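Local coordinates for early 35 KDA protein (Autographa californica nucleopolyhedrovirus, PDB 1I3S) that blocks host-cell apoptosis during baculovirus infection by inhibiting proteases of the caspase family and also suppresses the antiviral RNA interference response of the insect host, at residues Thr24-Tyr29 with Val165-Tyr170; Leu43-Ile48 with Pro138-Glu143; Arg53-Lys58 with Tyr100-Gln105; Cys104-Val109 with Arg144-Val149; Val177-Ala182 with Val292-Ile297. The protein carries 1 engineered substitution. All blocks are in the same frame, centred on the assembly; numbering follows the deposited sequence.

Contact 1 (Thr24-Tyr29 with Val165-Tyr170)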
# COMPACT_ATOMS: atom_id res chain seq x y z
N THR A 24 20.52 3.41 -3.85
CA THR A 24 19.57 3.53 -2.73
C THR A 24 18.19 4.01 -3.03
O THR A 24 17.97 4.89 -3.89
CB THR A 24 20.17 4.44 -1.62
OG1 THR A 24 21.51 4.04 -1.36
CG2 THR A 24 19.39 4.31 -0.33
N ARG A 25 17.25 3.45 -2.29
CA ARG A 25 15.87 3.80 -2.43
C ARG A 25 15.37 4.12 -1.07
O ARG A 25 15.98 3.68 -0.05
CB ARG A 25 15.06 2.63 -3.04
CG ARG A 25 15.27 2.41 -4.55
CD ARG A 25 14.25 1.42 -5.16
NE ARG A 25 12.90 1.99 -5.32
CZ ARG A 25 12.50 2.69 -6.38
NH1 ARG A 25 13.33 2.91 -7.38
NH2 ARG A 25 11.27 3.19 -6.41
N GLU A 26 14.28 4.89 -1.01
CA GLU A 26 13.65 5.22 0.30
C GLU A 26 12.18 4.91 0.32
O GLU A 26 11.40 5.45 -0.51
CB GLU A 26 13.83 6.70 0.66
CG GLU A 26 13.06 7.04 1.94
CD GLU A 26 12.56 8.48 1.98
OE1 GLU A 26 12.28 9.07 0.91
OE2 GLU A 26 12.41 9.01 3.09
N LEU A 27 11.74 4.07 1.25
CA LEU A 27 10.31 3.76 1.35
C LEU A 27 9.77 4.47 2.53
O LEU A 27 10.33 4.33 3.64
CB LEU A 27 10.07 2.26 1.54
CG LEU A 27 8.70 1.89 2.11
CD1 LEU A 27 7.64 2.04 1.07
CD2 LEU A 27 8.75 0.48 2.62
N VAL A 28 8.71 5.25 2.33
CA VAL A 28 8.03 5.98 3.42
C VAL A 28 6.74 5.22 3.60
O VAL A 28 5.98 5.03 2.64
CB VAL A 28 7.72 7.42 3.03
CG1 VAL A 28 6.74 7.99 4.02
CG2 VAL A 28 9.01 8.26 3.00
N TYR A 29 6.46 4.79 4.82
CA TYR A 29 5.27 3.97 5.10
C TYR A 29 4.45 4.58 6.18
O TYR A 29 4.93 4.70 7.32
CB TYR A 29 5.75 2.59 5.54
CG TYR A 29 4.71 1.48 5.58
CD1 TYR A 29 4.43 0.71 4.45
CD2 TYR A 29 4.04 1.17 6.77
CE1 TYR A 29 3.50 -0.36 4.51
CE2 TYR A 29 3.12 0.12 6.83
CZ TYR A 29 2.86 -0.64 5.71
OH TYR A 29 1.99 -1.69 5.81
N VAL A 165 5.58 8.74 11.06
CA VAL A 165 5.83 8.42 9.67
C VAL A 165 7.15 7.77 9.66
O VAL A 165 8.13 8.37 10.12
CB VAL A 165 5.89 9.69 8.78
CG1 VAL A 165 6.59 9.35 7.48
CG2 VAL A 165 4.48 10.22 8.49
N LEU A 166 7.22 6.53 9.18
CA LEU A 166 8.50 5.81 9.14
C LEU A 166 9.10 5.90 7.79
O LEU A 166 8.41 5.83 6.78
CB LEU A 166 8.31 4.34 9.58
CG LEU A 166 8.06 4.15 11.10
CD1 LEU A 166 7.62 2.74 11.39
CD2 LEU A 166 9.32 4.48 11.89
N SER A 167 10.41 6.12 7.77
CA SER A 167 11.17 6.22 6.50
C SER A 167 12.26 5.19 6.50
O SER A 167 13.15 5.21 7.37
CB SER A 167 11.79 7.61 6.38
OG SER A 167 12.68 7.65 5.28
N PHE A 168 12.22 4.28 5.52
CA PHE A 168 13.22 3.19 5.42
C PHE A 168 14.16 3.38 4.27
O PHE A 168 13.75 3.31 3.09
CB PHE A 168 12.49 1.83 5.26
CG PHE A 168 11.51 1.51 6.37
CD1 PHE A 168 11.88 0.70 7.44
CD2 PHE A 168 10.23 2.06 6.36
CE1 PHE A 168 10.96 0.43 8.51
CE2 PHE A 168 9.32 1.81 7.38
CZ PHE A 168 9.68 0.99 8.46
N GLU A 169 15.42 3.65 4.58
CA GLU A 169 16.47 3.83 3.54
C GLU A 169 17.03 2.46 3.23
O GLU A 169 17.51 1.76 4.13
CB GLU A 169 17.57 4.73 4.09
CG GLU A 169 18.56 5.21 3.04
CD GLU A 169 19.76 5.92 3.65
OE1 GLU A 169 20.81 5.98 2.97
OE2 GLU A 169 19.65 6.41 4.79
N TYR A 170 16.97 2.03 1.97
CA TYR A 170 17.50 0.67 1.62
C TYR A 170 18.11 0.53 0.25
O TYR A 170 18.02 1.43 -0.62
CB TYR A 170 16.39 -0.36 1.73
CG TYR A 170 15.36 -0.27 0.62
CD1 TYR A 170 14.39 0.73 0.61
CD2 TYR A 170 15.31 -1.24 -0.38
CE1 TYR A 170 13.40 0.76 -0.36
CE2 TYR A 170 14.33 -1.21 -1.35
CZ TYR A 170 13.37 -0.22 -1.33
OH TYR A 170 12.35 -0.25 -2.25
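With chi1 at 73°, Tyr170 sets its ring between its own backbone N and carbonyl carbon and leans across to Arg25, whose CG stands opposite its carbonyl carbon (chi1 -75°). The two side chains then run side by side in the same direction. CB of Arg25 lies over one face of the Tyr170 ring, offset toward the rim and 4.0 Å from its centroid, a CH-pi contact. Beyond it the guanidinium turns its edge to the Tyr170 hydroxyl; both polar ends meet Asp17, Arg25 by a salt bridge and Tyr170 by a hydrogen bond.

The same sheet face carries Leu27, whose CB reaches CE1 of Tyr170 at 4.1 Å, and Tyr29, whose CB meets CE2 of Phe168 at 4.1 Å. On the other face, the hydroxyl of Ser167 donates to OE2 of Glu26 (OG to OE2 2.6 Å) on the lone pair turned away from OE1, and Lys58 forms a salt bridge with the same oxygen. Nearby, CG1 of Val28 packs on CG1 of Val165 at 3.7 Å.

Paired backbone bonds join Arg25 with Tyr170 and Leu27 with Phe168; Tyr29 N reaches Leu166 O at 3.0 Å, while the return bond is weak. Alternating hydrogen-bonded and non-hydrogen-bonded pairs, with the strands 161° apart in direction, define a regular antiparallel ladder within the large mixed beta sheet of P35.

Contact 2 (Leu43-Ile48 with Pro138-Glu143)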
# COMPACT_ATOMS: atom_id res chain seq x y z
N LEU A 43 2.89 -4.97 16.14
CA LEU A 43 3.78 -5.54 15.10
C LEU A 43 3.32 -5.21 13.70
O LEU A 43 2.11 -5.25 13.38
CB LEU A 43 3.82 -7.06 15.23
CG LEU A 43 5.13 -7.85 15.05
CD1 LEU A 43 4.77 -9.19 14.45
CD2 LEU A 43 6.13 -7.14 14.18
N MET A 44 4.28 -4.89 12.84
CA MET A 44 4.02 -4.59 11.41
C MET A 44 5.11 -5.29 10.68
O MET A 44 6.29 -5.17 11.04
CB MET A 44 4.16 -3.10 11.10
CG MET A 44 3.15 -2.19 11.70
SD MET A 44 3.40 -0.59 10.91
CE MET A 44 5.06 -0.19 11.41
N MET A 45 4.77 -6.01 9.63
CA MET A 45 5.80 -6.72 8.87
C MET A 45 5.46 -6.60 7.46
O MET A 45 4.29 -6.68 7.10
CB MET A 45 5.84 -8.21 9.27
CG MET A 45 6.24 -8.48 10.73
SD MET A 45 5.92 -10.20 11.19
CE MET A 45 6.87 -11.04 9.93
N PHE A 46 6.46 -6.40 6.61
CA PHE A 46 6.19 -6.28 5.17
C PHE A 46 7.44 -6.60 4.43
O PHE A 46 8.52 -6.60 5.01
CB PHE A 46 5.71 -4.87 4.84
CG PHE A 46 6.70 -3.80 5.20
CD1 PHE A 46 7.84 -3.61 4.41
CD2 PHE A 46 6.50 -3.02 6.32
CE1 PHE A 46 8.77 -2.64 4.76
CE2 PHE A 46 7.43 -2.05 6.68
CZ PHE A 46 8.56 -1.86 5.91
N ASN A 47 7.32 -6.88 3.14
CA ASN A 47 8.52 -7.22 2.35
C ASN A 47 9.15 -6.00 1.80
O ASN A 47 8.49 -4.92 1.69
CB ASN A 47 8.17 -8.20 1.21
CG ASN A 47 7.81 -9.57 1.72
OD1 ASN A 47 8.63 -10.24 2.37
ND2 ASN A 47 6.59 -10.01 1.46
N ILE A 48 10.43 -6.13 1.45
CA ILE A 48 11.20 -5.02 0.89
C ILE A 48 12.25 -5.71 0.09
O ILE A 48 12.74 -6.81 0.48
CB ILE A 48 11.74 -4.11 2.05
CG1 ILE A 48 12.27 -2.80 1.50
CG2 ILE A 48 12.86 -4.81 2.84
CD1 ILE A 48 12.51 -1.79 2.61
N PRO A 138 3.55 -16.64 6.45
CA PRO A 138 3.46 -17.32 5.15
C PRO A 138 3.45 -16.38 3.97
O PRO A 138 3.99 -16.70 2.89
CB PRO A 138 2.17 -18.13 5.28
CG PRO A 138 2.12 -18.44 6.73
CD PRO A 138 2.53 -17.15 7.38
N LYS A 139 2.82 -15.22 4.15
CA LYS A 139 2.73 -14.22 3.08
C LYS A 139 4.02 -13.52 2.84
O LYS A 139 4.27 -12.99 1.73
CB LYS A 139 1.65 -13.19 3.43
CG LYS A 139 0.25 -13.64 3.06
CD LYS A 139 0.17 -13.84 1.55
CE LYS A 139 -1.17 -14.40 1.14
NZ LYS A 139 -1.17 -14.72 -0.32
N LEU A 140 4.87 -13.52 3.86
CA LEU A 140 6.16 -12.82 3.76
C LEU A 140 7.33 -13.67 3.50
O LEU A 140 8.46 -13.15 3.37
CB LEU A 140 6.40 -12.01 5.03
CG LEU A 140 5.21 -11.13 5.40
CD1 LEU A 140 5.38 -10.62 6.80
CD2 LEU A 140 5.07 -9.99 4.40
N VAL A 141 7.12 -14.99 3.39
CA VAL A 141 8.26 -15.92 3.10
C VAL A 141 8.07 -16.69 1.84
O VAL A 141 7.18 -17.56 1.75
CB VAL A 141 8.51 -16.92 4.25
CG1 VAL A 141 9.73 -17.76 3.91
CG2 VAL A 141 8.70 -16.19 5.59
N ASP A 142 8.91 -16.39 0.86
CA ASP A 142 8.88 -17.03 -0.48
C ASP A 142 10.12 -17.86 -0.65
O ASP A 142 11.24 -17.41 -0.30
CB ASP A 142 8.78 -15.92 -1.54
CG ASP A 142 9.10 -16.40 -2.96
OD1 ASP A 142 9.01 -15.55 -3.88
OD2 ASP A 142 9.43 -17.59 -3.15
N GLU A 143 9.97 -19.08 -1.18
CA GLU A 143 11.13 -19.99 -1.41
C GLU A 143 11.95 -19.48 -2.54
O GLU A 143 13.12 -19.07 -2.35
CB GLU A 143 10.66 -21.41 -1.71
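Met45 is the first residue of strand 43-48 to meet the segment 138-143, and it does so through both ends of its side chain. Its CB lies 3.5 Å from CD1 of Leu140, and its terminal methyl returns to the same carbon, Met45 CE to Leu140 CD1 again being 3.5 Å. A bend at the last torsion (chi3 56°) folds the thioether back in this way, and CD1 sits against the root and the tip of one methionine. Met45 also packs on Phe114 of helix 114-120 and Leu110 of helix 107-112.

Phe46 contributes backbone: its CA is 4.0 Å from CD2 of Leu140, whereas its CB points away and its ring joins those of Tyr29 and Phe168. At Asn47 the side chain swings back toward the helix end, and its amide group lies against the second methyl of Leu140, with Asn47 CG 3.9 Å from Leu140 CD2. The amide also comes close to the Leu140 carbonyl.

Leu140 thus divides its branches, CD1 to Met45 and CD2 to Phe46 CA and the Asn47 amide, and supplies most of the surface buried from its side. Met45, Leu140 and Leu43 also belong to the pocket that holds a bound dithiothreitol, probably from the crystallisation liquor, whose hydroxyl O2 is hydrogen-bonded to the Met45 carbonyl oxygen. The chemistry is therefore mainly apolar, a leucine wedged between a thioether and an amide, with the buried Asn47 amide bringing polar atoms close to the Leu140 carbonyl.

Contact 3 (Arg53-Lys58 with Tyr100-Gln105)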
# COMPACT_ATOMS: atom_id res chain seq x y z
N ARG A 53 19.24 0.22 5.57
CA ARG A 53 20.47 0.75 6.22
C ARG A 53 20.26 1.92 7.13
O ARG A 53 21.24 2.43 7.76
CB ARG A 53 21.51 1.10 5.16
CG ARG A 53 21.07 2.12 4.18
CD ARG A 53 22.14 2.18 3.12
NE ARG A 53 22.33 3.52 2.61
CZ ARG A 53 23.45 3.95 2.05
NH1 ARG A 53 24.49 3.14 1.92
NH2 ARG A 53 23.51 5.21 1.62
N SER A 54 19.01 2.37 7.25
CA SER A 54 18.70 3.54 8.09
C SER A 54 17.22 3.66 8.23
O SER A 54 16.48 3.45 7.27
CB SER A 54 19.24 4.79 7.41
OG SER A 54 19.58 5.80 8.34
N VAL A 55 16.76 3.99 9.43
CA VAL A 55 15.34 4.16 9.68
C VAL A 55 15.18 5.43 10.39
O VAL A 55 15.89 5.71 11.37
CB VAL A 55 14.75 3.05 10.57
CG1 VAL A 55 13.26 3.31 10.76
CG2 VAL A 55 14.99 1.69 9.95
N THR A 56 14.23 6.23 9.94
CA THR A 56 13.98 7.55 10.55
C THR A 56 12.54 7.81 10.63
O THR A 56 11.74 7.16 9.94
CB THR A 56 14.60 8.66 9.69
OG1 THR A 56 15.97 8.35 9.45
CG2 THR A 56 14.54 10.00 10.41
N ARG A 57 12.16 8.76 11.48
CA ARG A 57 10.75 9.17 11.61
C ARG A 57 10.69 10.49 10.91
O ARG A 57 11.68 11.22 10.86
CB ARG A 57 10.37 9.28 13.09
CG ARG A 57 10.56 7.98 13.86
CD ARG A 57 10.19 8.13 15.33
NE ARG A 57 8.80 8.56 15.46
CZ ARG A 57 8.08 8.46 16.56
NH1 ARG A 57 8.63 7.92 17.66
NH2 ARG A 57 6.82 8.88 16.57
N LYS A 58 9.54 10.82 10.33
CA LYS A 58 9.40 12.11 9.61
C LYS A 58 8.16 12.78 10.02
O LYS A 58 7.27 12.15 10.59
CB LYS A 58 9.44 11.88 8.10
CG LYS A 58 10.87 11.61 7.61
CD LYS A 58 10.92 11.41 6.13
CE LYS A 58 12.34 11.49 5.64
NZ LYS A 58 12.32 11.57 4.15
N TYR A 100 10.04 2.73 18.87
CA TYR A 100 9.83 1.75 17.79
C TYR A 100 11.05 0.94 17.77
O TYR A 100 12.08 1.35 18.33
CB TYR A 100 9.54 2.43 16.44
CG TYR A 100 10.71 3.10 15.74
CD1 TYR A 100 11.76 2.35 15.21
CD2 TYR A 100 10.76 4.49 15.62
CE1 TYR A 100 12.83 2.96 14.58
CE2 TYR A 100 11.84 5.12 14.98
CZ TYR A 100 12.88 4.35 14.46
OH TYR A 100 13.97 4.96 13.88
N SER A 101 10.97 -0.21 17.13
CA SER A 101 12.12 -1.12 17.07
C SER A 101 11.98 -1.85 15.78
O SER A 101 10.90 -2.44 15.48
CB SER A 101 12.04 -2.05 18.28
OG SER A 101 13.14 -2.93 18.33
N VAL A 102 13.04 -1.86 14.98
CA VAL A 102 12.97 -2.51 13.65
C VAL A 102 14.09 -3.41 13.33
O VAL A 102 15.24 -3.16 13.72
CB VAL A 102 12.91 -1.42 12.52
CG1 VAL A 102 13.04 -2.08 11.15
CG2 VAL A 102 11.63 -0.65 12.62
N SER A 103 13.80 -4.49 12.62
CA SER A 103 14.88 -5.41 12.22
C SER A 103 14.65 -5.86 10.83
O SER A 103 13.50 -6.16 10.41
CB SER A 103 14.98 -6.61 13.16
OG SER A 103 13.98 -7.58 12.91
N CYS A 104 15.73 -5.90 10.07
CA CYS A 104 15.66 -6.32 8.68
C CYS A 104 16.38 -7.63 8.56
O CYS A 104 17.47 -7.85 9.17
CB CYS A 104 16.31 -5.26 7.80
SG CYS A 104 16.41 -5.65 6.04
N GLN A 105 15.79 -8.55 7.80
CA GLN A 105 16.43 -9.85 7.60
C GLN A 105 15.71 -10.59 6.56
O GLN A 105 14.53 -10.33 6.31
CB GLN A 105 16.40 -10.66 8.90
CG GLN A 105 15.03 -10.94 9.42
CD GLN A 105 14.46 -9.79 10.21
OE1 GLN A 105 14.82 -9.57 11.41
NE2 GLN A 105 13.57 -9.02 9.58
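Two sheets of P35 face each other here: strand 53-57 belongs to the large mixed sheet, where it lies beside strand 166-170, and strand 100-105 to the four-stranded antiparallel sheet. Their axes come no closer than 9.3 Å, about twice the spacing of hydrogen-bonded neighbours, and their directions differ by 154°. The contact is thus made mainly by side chains that fill the gap between layers, and Tyr100 is the main one.

Its ring, placed by a chi1 of 74° between the backbone N and the carbonyl carbon, reaches across to the opposite strand and passes between Val55 and Arg57. Val55 CG1 packs obliquely at 3.9 Å from CE1 of Tyr100. The aliphatic part of Arg57 slides past on the other side of the ring outline, its CD at the edge and in the ring plane, 3.5 Å from CE2 of Tyr100. Guanidinium and ring planes are 63° apart. The charged end of Arg57 turns elsewhere: it bonds the carbonyl oxygens of Phe158 and Asn163 and makes a cation-pi contact with the Phe158 ring. Val102 adds a looser apolar touch, its CG1 4.4 Å from CG2 of Val55.

The one polar link across the layers is weak: the hydroxyl of Tyr100 donates to the main-chain carbonyl of Val55, with Tyr100 OH 3.2 Å from Val55 O.

Contact 4 (Cys104-Val109 with Arg144-Val149)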
# COMPACT_ATOMS: atom_id res chain seq x y z
N CYS A 104 15.73 -5.90 10.07
CA CYS A 104 15.66 -6.32 8.68
C CYS A 104 16.38 -7.63 8.56
O CYS A 104 17.47 -7.85 9.17
CB CYS A 104 16.31 -5.26 7.80
SG CYS A 104 16.41 -5.65 6.04
N GLN A 105 15.79 -8.55 7.80
CA GLN A 105 16.43 -9.85 7.60
C GLN A 105 15.71 -10.59 6.56
O GLN A 105 14.53 -10.33 6.31
CB GLN A 105 16.40 -10.66 8.90
CG GLN A 105 15.03 -10.94 9.42
CD GLN A 105 14.46 -9.79 10.21
OE1 GLN A 105 14.82 -9.57 11.41
NE2 GLN A 105 13.57 -9.02 9.58
N ASN A 106 16.42 -11.52 5.92
CA ASN A 106 15.81 -12.38 4.89
C ASN A 106 14.65 -13.14 5.55
O ASN A 106 14.73 -13.57 6.72
CB ASN A 106 16.84 -13.38 4.36
CG ASN A 106 17.95 -12.72 3.52
OD1 ASN A 106 19.06 -12.42 4.04
ND2 ASN A 106 17.67 -12.50 2.23
N GLY A 107 13.56 -13.31 4.82
CA GLY A 107 12.44 -14.04 5.38
C GLY A 107 12.87 -15.36 6.02
O GLY A 107 12.51 -15.63 7.19
N SER A 108 13.65 -16.17 5.29
CA SER A 108 14.10 -17.49 5.82
C SER A 108 14.62 -17.36 7.22
O SER A 108 14.33 -18.21 8.12
CB SER A 108 15.20 -18.08 4.93
OG SER A 108 16.39 -17.31 5.00
N VAL A 109 15.39 -16.31 7.46
CA VAL A 109 15.95 -16.09 8.79
C VAL A 109 14.88 -15.81 9.80
O VAL A 109 14.88 -16.41 10.91
CB VAL A 109 16.93 -14.93 8.77
CG1 VAL A 109 17.42 -14.63 10.18
CG2 VAL A 109 18.09 -15.27 7.81
N ARG A 144 11.37 -19.50 -3.73
CA ARG A 144 12.06 -19.03 -4.96
C ARG A 144 13.08 -17.96 -4.66
O ARG A 144 14.29 -18.15 -4.92
CB ARG A 144 11.04 -18.52 -5.99
N ASN A 145 12.64 -16.83 -4.12
CA ASN A 145 13.57 -15.73 -3.74
C ASN A 145 13.37 -15.56 -2.27
O ASN A 145 12.22 -15.62 -1.78
CB ASN A 145 13.22 -14.40 -4.43
CG ASN A 145 12.61 -14.59 -5.81
OD1 ASN A 145 11.64 -15.36 -5.97
ND2 ASN A 145 13.15 -13.87 -6.80
N ASP A 146 14.45 -15.36 -1.53
CA ASP A 146 14.36 -15.19 -0.05
C ASP A 146 14.27 -13.72 0.24
O ASP A 146 15.14 -13.14 0.93
CB ASP A 146 15.62 -15.81 0.59
CG ASP A 146 15.52 -16.01 2.12
OD1 ASP A 146 16.57 -16.33 2.73
OD2 ASP A 146 14.42 -15.85 2.72
N TYR A 147 13.23 -13.07 -0.28
CA TYR A 147 13.01 -11.61 -0.07
C TYR A 147 13.16 -11.20 1.35
O TYR A 147 12.87 -11.99 2.29
CB TYR A 147 11.60 -11.21 -0.53
CG TYR A 147 11.37 -11.24 -2.01
CD1 TYR A 147 10.23 -11.86 -2.54
CD2 TYR A 147 12.27 -10.65 -2.90
CE1 TYR A 147 10.00 -11.90 -3.91
CE2 TYR A 147 12.05 -10.68 -4.28
CZ TYR A 147 10.91 -11.31 -4.77
OH TYR A 147 10.70 -11.37 -6.13
N TYR A 148 13.58 -9.96 1.55
CA TYR A 148 13.75 -9.41 2.92
C TYR A 148 12.46 -9.08 3.49
O TYR A 148 11.46 -8.86 2.76
CB TYR A 148 14.60 -8.13 2.90
CG TYR A 148 16.07 -8.37 2.77
CD1 TYR A 148 16.69 -8.43 1.52
CD2 TYR A 148 16.85 -8.60 3.90
CE1 TYR A 148 18.04 -8.72 1.40
CE2 TYR A 148 18.20 -8.89 3.80
CZ TYR A 148 18.80 -8.94 2.55
OH TYR A 148 20.17 -9.20 2.50
N VAL A 149 12.44 -9.00 4.81
CA VAL A 149 11.24 -8.63 5.58
C VAL A 149 11.64 -7.65 6.63
O VAL A 149 12.74 -7.74 7.26
CB VAL A 149 10.60 -9.86 6.25
CG1 VAL A 149 9.44 -9.41 7.18
CG2 VAL A 149 10.12 -10.84 5.18
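Asp146 reaches toward the start of helix 107-112 and grips it through its carboxylate. Its CG is anti to the backbone N (chi1 -166°), which carries the carboxylate to Ser108: Asp146 OD2 accepts from Ser108 N at 2.7 Å on its syn lone pair. The Ser108 hydroxyl also lies against OD1, though that contact is modelled very short and its detail is doubtful. Such an acidic group at the first turn would probably be favoured by the helix dipole.

Next to it the Asn106 amide donates from ND2 to Asp146 O at 2.9 Å, almost straight and with the acceptor in the amide plane, while Gly107 N bonds Tyr147 O at 2.9 Å. Asn106 occupies the N-cap position, although its side chain makes no capping bond. Here strand 100-106 of the four-stranded antiparallel sheet gives way to the helix, and the pairing with strand 148-154 ends: Gln105 and Val149 form the last hydrogen-bonded pair, joined by Val149 N to Gln105 O at 2.9 Å and a longer return bond. A weak third bond comes to Val149 O from Gln105 NE2.

On the more open side, the partly exposed Tyr148 ring is held by contacts rather than bonds. Asn106 ND2 lies 3.7 Å above one face of the Tyr148 ring, offset toward the rim, with amide and ring planes 35° apart. Cys104 SG approaches the same ring obliquely, 3.7 Å from CD2 of Tyr148, in a sulfur-aromatic contact. Farther out, Asn145 is exposed, and the Tyr147 side chain leads away from the helix to Ile178 and Ile293.

Contact 5 (Val177-Ala182 with Val292-Ile297)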
# COMPACT_ATOMS: atom_id res chain seq x y z
N VAL A 177 11.74 -3.89 -6.92
CA VAL A 177 11.06 -3.00 -5.94
C VAL A 177 9.79 -3.65 -5.55
O VAL A 177 8.96 -4.00 -6.42
CB VAL A 177 10.75 -1.60 -6.53
CG1 VAL A 177 9.85 -0.81 -5.58
CG2 VAL A 177 12.04 -0.84 -6.73
N ILE A 178 9.60 -3.84 -4.25
CA ILE A 178 8.38 -4.47 -3.72
C ILE A 178 7.46 -3.43 -3.14
O ILE A 178 7.88 -2.58 -2.34
CB ILE A 178 8.77 -5.52 -2.64
CG1 ILE A 178 9.34 -6.76 -3.31
CG2 ILE A 178 7.56 -5.95 -1.82
CD1 ILE A 178 10.17 -7.60 -2.36
N VAL A 179 6.19 -3.46 -3.56
CA VAL A 179 5.19 -2.51 -3.04
C VAL A 179 4.46 -3.40 -2.10
O VAL A 179 3.75 -4.34 -2.52
CB VAL A 179 4.32 -2.00 -4.21
CG1 VAL A 179 3.47 -0.83 -3.76
CG2 VAL A 179 5.23 -1.59 -5.37
N PRO A 180 4.60 -3.15 -0.80
CA PRO A 180 3.99 -3.93 0.30
C PRO A 180 2.52 -3.99 0.50
O PRO A 180 1.99 -3.48 1.51
CB PRO A 180 4.73 -3.42 1.54
CG PRO A 180 4.96 -1.96 1.21
CD PRO A 180 5.29 -1.94 -0.29
N PHE A 181 1.83 -4.68 -0.40
CA PHE A 181 0.35 -4.82 -0.33
C PHE A 181 -0.16 -6.06 0.36
O PHE A 181 -1.37 -6.17 0.71
CB PHE A 181 -0.23 -4.75 -1.74
CG PHE A 181 -0.11 -3.41 -2.38
CD1 PHE A 181 -0.18 -3.28 -3.75
CD2 PHE A 181 0.03 -2.28 -1.60
CE1 PHE A 181 -0.10 -2.02 -4.35
CE2 PHE A 181 0.10 -1.01 -2.18
CZ PHE A 181 0.03 -0.89 -3.56
N ALA A 182 0.72 -7.03 0.58
CA ALA A 182 0.30 -8.28 1.25
C ALA A 182 -0.41 -8.11 2.58
O ALA A 182 0.15 -7.62 3.57
CB ALA A 182 1.52 -9.21 1.42
N VAL A 292 3.09 -6.30 -5.04
CA VAL A 292 3.27 -5.97 -6.44
C VAL A 292 4.74 -5.86 -6.49
O VAL A 292 5.35 -5.08 -5.71
CB VAL A 292 2.65 -4.64 -6.81
CG1 VAL A 292 3.24 -4.16 -8.12
CG2 VAL A 292 1.16 -4.79 -6.95
N ILE A 293 5.37 -6.64 -7.36
CA ILE A 293 6.86 -6.64 -7.49
C ILE A 293 7.19 -6.15 -8.84
O ILE A 293 6.78 -6.74 -9.84
CB ILE A 293 7.43 -8.06 -7.29
CG1 ILE A 293 7.00 -8.57 -5.90
CG2 ILE A 293 8.95 -8.04 -7.49
CD1 ILE A 293 7.61 -9.91 -5.39
N LEU A 294 7.93 -5.05 -8.91
CA LEU A 294 8.28 -4.43 -10.19
C LEU A 294 9.72 -4.33 -10.38
O LEU A 294 10.49 -4.54 -9.42
CB LEU A 294 7.70 -3.03 -10.25
CG LEU A 294 6.24 -2.97 -9.82
CD1 LEU A 294 5.96 -1.65 -9.16
CD2 LEU A 294 5.38 -3.20 -11.04
N ASN A 295 10.13 -4.00 -11.61
CA ASN A 295 11.56 -3.81 -11.97
C ASN A 295 11.91 -2.36 -11.90
O ASN A 295 11.07 -1.48 -12.24
CB ASN A 295 11.83 -4.26 -13.41
CG ASN A 295 11.60 -5.73 -13.60
OD1 ASN A 295 12.04 -6.57 -12.77
ND2 ASN A 295 10.92 -6.08 -14.69
N THR A 296 13.13 -2.06 -11.50
CA THR A 296 13.57 -0.65 -11.44
C THR A 296 14.10 -0.19 -12.77
O THR A 296 14.34 -1.00 -13.68
CB THR A 296 14.67 -0.50 -10.45
OG1 THR A 296 15.73 -1.39 -10.83
CG2 THR A 296 14.18 -0.86 -9.08
N ILE A 297 14.31 1.12 -12.90
CA ILE A 297 14.83 1.69 -14.15
C ILE A 297 16.18 2.31 -14.00
O ILE A 297 16.36 3.28 -13.24
CB ILE A 297 13.82 2.72 -14.71
CG1 ILE A 297 12.55 1.96 -15.13
CG2 ILE A 297 14.43 3.50 -15.86
CD1 ILE A 297 11.69 2.66 -16.18
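Val179 packs against strand 292-295 from its root outward. The CB of Val179 stands 3.6 Å from Val292 O and also meets Val292 CB. Of its two methyls, CG2, held opposite the carbonyl carbon, lies 3.5 Å from Val292 O. The same Val179 CG2 reaches forward to Leu294 CD1 at 3.9 Å. CG1, anti to the backbone N (chi1 -169°), turns back within its own segment and lies over one face of the Phe181 ring, offset toward the rim. Phe181 in turn runs alongside Val292, its CD1 3.8 Å from CG2 of that residue.

On the reverse face Ile178 and Ile293 lie side by side, CG1 to CG1 3.9 Å. The backbones are joined by paired bonds between Val177 and Leu294, and by Val179 N to Val292 O at 2.8 Å with a longer return bond. Val179 O also accepts from Phe181 N, closing the inverse gamma turn centred on Pro180.

This two-stranded antiparallel ribbon sits between other elements of the fold. Val177 and Val179 touch Val199 of strand 191-200, Val292 and Leu294 pack on Gln208 and Phe209 of helix 206-215, and the isoleucine face meets Tyr147.

Contacts 1 and 3 lie about 9 Å apart between centres and share the large mixed sheet, where strands 166-170 and 52-57 are neighbours. Contacts 2 and 4, about 8 Å apart, meet on the four-stranded sheet through adjacent strands 42-48 and 148-154; contact 3 reaches this sheet too, through strand 100-106, which it shares with contact 4. Along the chain, contacts 2, 3 and 4 all fall inside the loop closed by contact 1, with 2 and 4 interleaved. Contact 5 follows in series and touches contacts 1, 2 and 4, contact 2 through segment 177-182. Together they join sequence-distant strands of the two larger sheets and the C-terminal ribbon.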